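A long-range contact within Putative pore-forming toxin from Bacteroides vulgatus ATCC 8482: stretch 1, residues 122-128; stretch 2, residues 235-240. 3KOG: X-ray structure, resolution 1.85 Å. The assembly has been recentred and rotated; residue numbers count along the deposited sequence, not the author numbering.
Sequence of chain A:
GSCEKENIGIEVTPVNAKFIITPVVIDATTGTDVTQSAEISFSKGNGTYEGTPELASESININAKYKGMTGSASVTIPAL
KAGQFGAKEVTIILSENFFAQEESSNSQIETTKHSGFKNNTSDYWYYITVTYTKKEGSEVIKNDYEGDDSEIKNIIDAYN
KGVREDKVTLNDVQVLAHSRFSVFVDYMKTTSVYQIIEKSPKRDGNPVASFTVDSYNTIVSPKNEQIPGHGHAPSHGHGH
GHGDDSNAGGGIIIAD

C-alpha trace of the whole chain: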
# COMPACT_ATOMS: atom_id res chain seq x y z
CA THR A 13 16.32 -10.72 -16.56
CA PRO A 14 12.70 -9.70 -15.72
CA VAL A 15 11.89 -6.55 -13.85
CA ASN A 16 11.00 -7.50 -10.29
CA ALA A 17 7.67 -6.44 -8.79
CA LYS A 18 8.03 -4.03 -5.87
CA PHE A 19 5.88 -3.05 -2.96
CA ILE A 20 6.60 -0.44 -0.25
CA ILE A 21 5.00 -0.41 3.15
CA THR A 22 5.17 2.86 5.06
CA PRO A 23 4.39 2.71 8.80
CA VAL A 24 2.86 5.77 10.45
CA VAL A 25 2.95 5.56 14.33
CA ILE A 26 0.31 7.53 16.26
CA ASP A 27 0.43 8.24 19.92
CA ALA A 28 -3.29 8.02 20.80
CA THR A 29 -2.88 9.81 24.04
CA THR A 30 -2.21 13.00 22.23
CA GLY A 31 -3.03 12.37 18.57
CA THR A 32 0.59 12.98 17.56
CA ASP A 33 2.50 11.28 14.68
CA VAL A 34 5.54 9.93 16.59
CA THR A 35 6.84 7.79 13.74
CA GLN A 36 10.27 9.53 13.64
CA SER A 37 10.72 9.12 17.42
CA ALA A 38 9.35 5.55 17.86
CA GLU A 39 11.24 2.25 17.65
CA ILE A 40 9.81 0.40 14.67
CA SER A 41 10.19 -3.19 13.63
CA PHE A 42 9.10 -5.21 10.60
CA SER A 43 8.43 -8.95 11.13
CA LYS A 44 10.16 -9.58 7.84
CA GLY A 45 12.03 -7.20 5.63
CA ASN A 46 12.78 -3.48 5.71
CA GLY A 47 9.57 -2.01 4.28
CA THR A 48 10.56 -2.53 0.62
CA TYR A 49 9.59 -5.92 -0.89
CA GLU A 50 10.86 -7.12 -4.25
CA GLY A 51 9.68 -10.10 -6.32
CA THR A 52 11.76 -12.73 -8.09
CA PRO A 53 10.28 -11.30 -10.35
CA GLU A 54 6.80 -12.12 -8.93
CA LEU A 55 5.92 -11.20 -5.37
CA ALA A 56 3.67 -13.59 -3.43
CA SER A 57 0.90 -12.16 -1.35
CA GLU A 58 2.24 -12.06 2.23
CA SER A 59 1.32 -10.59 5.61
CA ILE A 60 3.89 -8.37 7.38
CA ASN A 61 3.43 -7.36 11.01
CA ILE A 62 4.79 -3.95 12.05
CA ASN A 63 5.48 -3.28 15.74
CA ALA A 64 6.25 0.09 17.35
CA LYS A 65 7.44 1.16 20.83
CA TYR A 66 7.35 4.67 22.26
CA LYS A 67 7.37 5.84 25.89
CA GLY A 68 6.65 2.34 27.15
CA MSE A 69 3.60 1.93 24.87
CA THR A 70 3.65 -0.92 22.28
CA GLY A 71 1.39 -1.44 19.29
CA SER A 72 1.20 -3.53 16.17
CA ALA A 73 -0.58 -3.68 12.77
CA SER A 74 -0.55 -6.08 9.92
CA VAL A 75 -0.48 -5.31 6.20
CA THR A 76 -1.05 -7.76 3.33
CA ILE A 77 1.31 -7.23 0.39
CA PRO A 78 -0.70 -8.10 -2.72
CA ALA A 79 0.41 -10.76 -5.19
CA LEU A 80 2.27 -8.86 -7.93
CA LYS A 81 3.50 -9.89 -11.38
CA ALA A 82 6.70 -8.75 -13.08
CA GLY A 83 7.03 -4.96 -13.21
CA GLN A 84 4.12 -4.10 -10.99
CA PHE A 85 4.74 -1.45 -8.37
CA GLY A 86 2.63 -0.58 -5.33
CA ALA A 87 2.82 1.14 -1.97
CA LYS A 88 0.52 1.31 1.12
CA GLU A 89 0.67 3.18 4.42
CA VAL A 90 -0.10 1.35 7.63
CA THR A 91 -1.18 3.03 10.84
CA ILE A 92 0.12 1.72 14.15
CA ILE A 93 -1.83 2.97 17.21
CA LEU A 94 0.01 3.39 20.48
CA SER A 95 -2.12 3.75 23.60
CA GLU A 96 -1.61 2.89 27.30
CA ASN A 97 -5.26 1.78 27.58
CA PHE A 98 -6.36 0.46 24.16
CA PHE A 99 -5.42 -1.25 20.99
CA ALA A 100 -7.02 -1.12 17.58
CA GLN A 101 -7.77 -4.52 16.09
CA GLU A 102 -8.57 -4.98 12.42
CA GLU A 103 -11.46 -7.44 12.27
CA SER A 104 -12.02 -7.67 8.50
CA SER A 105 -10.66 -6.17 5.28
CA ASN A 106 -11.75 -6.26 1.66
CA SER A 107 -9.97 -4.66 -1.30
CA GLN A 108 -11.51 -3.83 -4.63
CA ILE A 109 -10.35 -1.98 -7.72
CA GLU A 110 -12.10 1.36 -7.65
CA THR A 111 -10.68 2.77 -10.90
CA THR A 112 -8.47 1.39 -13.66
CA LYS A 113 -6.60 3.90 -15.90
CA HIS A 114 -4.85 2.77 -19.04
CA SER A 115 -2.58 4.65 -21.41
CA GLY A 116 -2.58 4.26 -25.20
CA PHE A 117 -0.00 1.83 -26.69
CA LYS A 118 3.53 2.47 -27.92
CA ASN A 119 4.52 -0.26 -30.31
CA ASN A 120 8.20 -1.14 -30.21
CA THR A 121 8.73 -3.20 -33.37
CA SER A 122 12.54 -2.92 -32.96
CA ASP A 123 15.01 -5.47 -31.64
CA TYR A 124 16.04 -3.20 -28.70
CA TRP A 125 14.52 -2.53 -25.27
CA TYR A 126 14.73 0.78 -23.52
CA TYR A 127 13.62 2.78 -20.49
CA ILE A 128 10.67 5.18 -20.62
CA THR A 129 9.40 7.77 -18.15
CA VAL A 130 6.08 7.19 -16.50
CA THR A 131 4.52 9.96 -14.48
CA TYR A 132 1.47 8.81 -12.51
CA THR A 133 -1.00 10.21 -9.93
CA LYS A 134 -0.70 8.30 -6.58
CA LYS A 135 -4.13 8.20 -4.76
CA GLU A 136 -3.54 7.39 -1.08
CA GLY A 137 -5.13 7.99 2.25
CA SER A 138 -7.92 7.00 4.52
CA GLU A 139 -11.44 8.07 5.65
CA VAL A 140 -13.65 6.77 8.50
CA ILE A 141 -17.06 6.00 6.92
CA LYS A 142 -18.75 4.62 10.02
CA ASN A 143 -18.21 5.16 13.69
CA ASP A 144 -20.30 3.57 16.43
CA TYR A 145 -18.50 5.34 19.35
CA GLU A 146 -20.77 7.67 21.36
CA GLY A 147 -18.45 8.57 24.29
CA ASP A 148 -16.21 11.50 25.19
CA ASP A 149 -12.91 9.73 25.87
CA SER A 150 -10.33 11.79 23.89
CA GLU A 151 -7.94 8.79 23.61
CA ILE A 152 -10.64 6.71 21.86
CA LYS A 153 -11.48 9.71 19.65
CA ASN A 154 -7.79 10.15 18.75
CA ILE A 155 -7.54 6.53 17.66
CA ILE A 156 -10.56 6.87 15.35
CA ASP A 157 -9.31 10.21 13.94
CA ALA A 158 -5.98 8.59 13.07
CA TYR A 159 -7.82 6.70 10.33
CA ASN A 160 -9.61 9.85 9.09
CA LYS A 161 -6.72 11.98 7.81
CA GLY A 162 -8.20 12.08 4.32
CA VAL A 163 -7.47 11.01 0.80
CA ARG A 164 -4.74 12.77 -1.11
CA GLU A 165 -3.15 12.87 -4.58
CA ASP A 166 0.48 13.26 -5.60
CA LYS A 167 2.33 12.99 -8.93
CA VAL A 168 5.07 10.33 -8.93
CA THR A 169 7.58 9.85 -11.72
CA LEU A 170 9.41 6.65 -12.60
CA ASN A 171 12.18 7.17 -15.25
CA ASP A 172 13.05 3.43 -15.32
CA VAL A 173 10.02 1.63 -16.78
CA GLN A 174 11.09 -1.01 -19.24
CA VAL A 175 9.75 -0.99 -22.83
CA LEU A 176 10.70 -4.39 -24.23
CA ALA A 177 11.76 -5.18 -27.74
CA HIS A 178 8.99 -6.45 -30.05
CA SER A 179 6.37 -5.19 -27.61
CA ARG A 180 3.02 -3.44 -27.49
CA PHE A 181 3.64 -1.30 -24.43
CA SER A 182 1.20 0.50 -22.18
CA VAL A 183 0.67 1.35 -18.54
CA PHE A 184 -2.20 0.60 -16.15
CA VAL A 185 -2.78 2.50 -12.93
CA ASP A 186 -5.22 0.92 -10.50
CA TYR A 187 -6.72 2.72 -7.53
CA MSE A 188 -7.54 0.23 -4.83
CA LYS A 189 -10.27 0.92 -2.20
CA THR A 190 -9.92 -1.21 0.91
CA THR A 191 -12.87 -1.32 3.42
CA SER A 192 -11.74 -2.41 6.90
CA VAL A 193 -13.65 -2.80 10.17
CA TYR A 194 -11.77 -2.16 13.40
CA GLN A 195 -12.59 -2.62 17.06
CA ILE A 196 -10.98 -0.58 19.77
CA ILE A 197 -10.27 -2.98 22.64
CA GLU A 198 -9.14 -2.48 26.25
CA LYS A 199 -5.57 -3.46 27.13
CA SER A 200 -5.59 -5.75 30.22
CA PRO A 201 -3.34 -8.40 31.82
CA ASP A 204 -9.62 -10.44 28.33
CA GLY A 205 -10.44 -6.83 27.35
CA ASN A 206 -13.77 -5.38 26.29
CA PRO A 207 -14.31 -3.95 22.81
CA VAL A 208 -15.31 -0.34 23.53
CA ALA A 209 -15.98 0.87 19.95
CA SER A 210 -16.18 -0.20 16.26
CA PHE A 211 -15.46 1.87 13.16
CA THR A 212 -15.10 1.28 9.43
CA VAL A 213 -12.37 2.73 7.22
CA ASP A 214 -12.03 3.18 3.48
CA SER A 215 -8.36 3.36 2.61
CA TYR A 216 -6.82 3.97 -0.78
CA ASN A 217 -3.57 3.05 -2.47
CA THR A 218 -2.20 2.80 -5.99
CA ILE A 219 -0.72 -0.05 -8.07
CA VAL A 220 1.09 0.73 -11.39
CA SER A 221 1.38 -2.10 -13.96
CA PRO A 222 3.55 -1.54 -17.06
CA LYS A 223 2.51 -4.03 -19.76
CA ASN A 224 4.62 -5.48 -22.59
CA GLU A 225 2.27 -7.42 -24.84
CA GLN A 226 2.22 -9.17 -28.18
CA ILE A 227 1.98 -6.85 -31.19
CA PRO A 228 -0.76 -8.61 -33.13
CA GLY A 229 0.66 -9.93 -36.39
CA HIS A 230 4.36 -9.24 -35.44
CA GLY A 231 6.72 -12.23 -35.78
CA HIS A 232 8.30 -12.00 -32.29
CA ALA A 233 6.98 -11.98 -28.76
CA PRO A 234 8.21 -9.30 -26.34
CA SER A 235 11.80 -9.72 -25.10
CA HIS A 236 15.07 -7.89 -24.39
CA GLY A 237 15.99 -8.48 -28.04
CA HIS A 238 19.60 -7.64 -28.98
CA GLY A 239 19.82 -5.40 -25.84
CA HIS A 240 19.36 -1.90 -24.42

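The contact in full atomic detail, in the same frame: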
# COMPACT_ATOMS: atom_id res chain seq x y z
N SER A 122 11.10 -2.74 -32.84
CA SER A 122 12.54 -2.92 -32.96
C SER A 122 13.07 -4.07 -32.11
O SER A 122 12.36 -4.63 -31.24
CB SER A 122 13.28 -1.63 -32.55
OG SER A 122 13.63 -1.64 -31.18
N ASP A 123 14.35 -4.37 -32.32
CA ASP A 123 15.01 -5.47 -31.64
C ASP A 123 15.72 -5.00 -30.36
O ASP A 123 16.55 -5.73 -29.82
CB ASP A 123 16.00 -6.18 -32.62
CG ASP A 123 15.85 -7.71 -32.59
OD1 ASP A 123 15.93 -8.31 -31.49
OD2 ASP A 123 15.62 -8.32 -33.68
N TYR A 124 15.37 -3.80 -29.87
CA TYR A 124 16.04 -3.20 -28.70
C TYR A 124 15.04 -2.72 -27.63
O TYR A 124 14.02 -2.09 -27.94
CB TYR A 124 17.01 -2.08 -29.15
CG TYR A 124 18.06 -2.61 -30.16
CD1 TYR A 124 17.75 -2.75 -31.51
CD2 TYR A 124 19.33 -3.02 -29.74
CE1 TYR A 124 18.66 -3.27 -32.42
CE2 TYR A 124 20.26 -3.54 -30.66
CZ TYR A 124 19.91 -3.66 -32.00
OH TYR A 124 20.80 -4.17 -32.93
N TRP A 125 15.32 -3.05 -26.38
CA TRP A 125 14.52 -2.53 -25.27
C TRP A 125 15.11 -1.22 -24.78
O TRP A 125 16.26 -0.90 -25.04
CB TRP A 125 14.40 -3.52 -24.11
CG TRP A 125 15.67 -3.75 -23.34
CD1 TRP A 125 16.64 -4.66 -23.63
CD2 TRP A 125 16.09 -3.08 -22.16
NE1 TRP A 125 17.64 -4.60 -22.69
CE2 TRP A 125 17.32 -3.63 -21.78
CE3 TRP A 125 15.54 -2.05 -21.38
CZ2 TRP A 125 18.02 -3.20 -20.66
CZ3 TRP A 125 16.24 -1.63 -20.26
CH2 TRP A 125 17.45 -2.21 -19.91
N TYR A 126 14.30 -0.47 -24.06
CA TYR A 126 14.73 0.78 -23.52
C TYR A 126 13.86 1.19 -22.33
O TYR A 126 12.83 0.57 -22.05
CB TYR A 126 14.77 1.84 -24.63
CG TYR A 126 13.44 2.11 -25.27
CD1 TYR A 126 12.58 3.04 -24.71
CD2 TYR A 126 13.04 1.43 -26.43
CE1 TYR A 126 11.34 3.30 -25.27
CE2 TYR A 126 11.78 1.68 -27.01
CZ TYR A 126 10.94 2.63 -26.42
OH TYR A 126 9.71 2.93 -26.92
N TYR A 127 14.34 2.20 -21.60
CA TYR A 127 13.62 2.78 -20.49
C TYR A 127 12.74 3.94 -20.95
O TYR A 127 13.13 4.74 -21.80
CB TYR A 127 14.59 3.31 -19.43
CG TYR A 127 15.31 2.22 -18.66
CD1 TYR A 127 14.60 1.33 -17.86
CD2 TYR A 127 16.70 2.10 -18.72
CE1 TYR A 127 15.24 0.34 -17.15
CE2 TYR A 127 17.35 1.11 -18.00
CZ TYR A 127 16.61 0.24 -17.22
OH TYR A 127 17.25 -0.74 -16.51
N ILE A 128 11.56 4.06 -20.35
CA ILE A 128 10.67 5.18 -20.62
C ILE A 128 10.32 5.81 -19.28
O ILE A 128 10.57 5.22 -18.21
CB ILE A 128 9.40 4.72 -21.46
CG1 ILE A 128 8.73 5.90 -22.18
CG2 ILE A 128 8.36 4.00 -20.63
CD1 ILE A 128 7.72 5.48 -23.27
N SER A 235 10.56 -9.29 -25.77
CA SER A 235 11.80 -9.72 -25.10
C SER A 235 12.80 -8.57 -25.02
O SER A 235 12.54 -7.46 -25.50
CB SER A 235 12.44 -10.89 -25.85
OG SER A 235 12.95 -10.48 -27.12
N HIS A 236 13.97 -8.86 -24.44
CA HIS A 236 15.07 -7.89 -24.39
C HIS A 236 15.82 -7.80 -25.71
O HIS A 236 16.69 -6.95 -25.85
CB HIS A 236 16.04 -8.22 -23.25
CG HIS A 236 15.39 -8.25 -21.91
ND1 HIS A 236 14.69 -9.35 -21.46
CD2 HIS A 236 15.30 -7.32 -20.94
CE1 HIS A 236 14.20 -9.09 -20.25
NE2 HIS A 236 14.56 -7.86 -19.92
N GLY A 237 15.48 -8.64 -26.69
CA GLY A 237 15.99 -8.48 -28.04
C GLY A 237 17.51 -8.57 -28.09
O GLY A 237 18.10 -9.36 -27.36
N HIS A 238 18.13 -7.76 -28.95
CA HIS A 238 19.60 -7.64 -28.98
C HIS A 238 20.18 -6.82 -27.83
O HIS A 238 21.40 -6.82 -27.65
CB HIS A 238 20.08 -7.06 -30.32
CG HIS A 238 19.67 -7.87 -31.51
ND1 HIS A 238 19.68 -7.36 -32.79
CD2 HIS A 238 19.21 -9.14 -31.62
CE1 HIS A 238 19.26 -8.28 -33.64
NE2 HIS A 238 18.95 -9.37 -32.95
N GLY A 239 19.36 -6.11 -27.05
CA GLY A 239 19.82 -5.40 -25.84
C GLY A 239 19.26 -3.99 -25.71
O GLY A 239 18.27 -3.64 -26.37
N HIS A 240 19.92 -3.18 -24.88
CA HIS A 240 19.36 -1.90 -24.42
C HIS A 240 19.11 -0.91 -25.57
O HIS A 240 20.00 -0.54 -26.31
CB HIS A 240 20.27 -1.29 -23.38
CG HIS A 240 19.63 -0.24 -22.53
ND1 HIS A 240 20.07 0.05 -21.26
CD2 HIS A 240 18.59 0.60 -22.76
CE1 HIS A 240 19.33 1.02 -20.74
NE2 HIS A 240 18.42 1.36 -21.63
O HOH W 1 16.76 3.78 -22.45

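Two backbone hydrogen bonds join these stretches, which lie more than 100 residues apart in the chain. The amide N of H238 donates to the carbonyl O of D123 (2.7 Å, 147° at the hydrogen), and the amide N of W125 donates to the carbonyl O of G239 (3.0 Å, 138°). Each acceptor also receives a CA-H...O contact, from G237 CA to D123 O and from Y124 CA to G239 O, both 3.3 Å. H236 to G239 form a type II' beta turn, which has a weak bond from G239 N to H236 O (3.0 Å); the H238 amide that donates to D123 lies within it. G237 has positive phi, and an ideal CB there would lie 2.1 Å from D123 O, so the close approach depends on the missing side chain. A third, weak bond runs from H238 ND1 to Y124 OH (3.4 Å). Water 1 bridges the far end of the contact, accepting from Y127 N (3.0 Å) and lying 3.0 Å from H240 NE2.

Around these polar links the packing is largely aromatic. W125, in the p rotamer, sits between two histidines: H236 directs its edge at one face of the indole (planes at 86°), while H240 covers the opposite face. There the H240 ring stacks on the six-membered ring, with centroids 4.1 Å apart and planes at 14°, and H240 CA lies 3.8 Å from the centroid of the W125 five-membered ring in a CH-pi contact. The H240 ring also meets Y127 obliquely, on the same side of its plane as W125, CE1 of H240 lying 3.4 Å from CE2 of Y127. H238 turns its edge toward the face of Y124, offset, with planes at 88°, and receives D123 CB over its own face, 4.0 Å from the ring centroid.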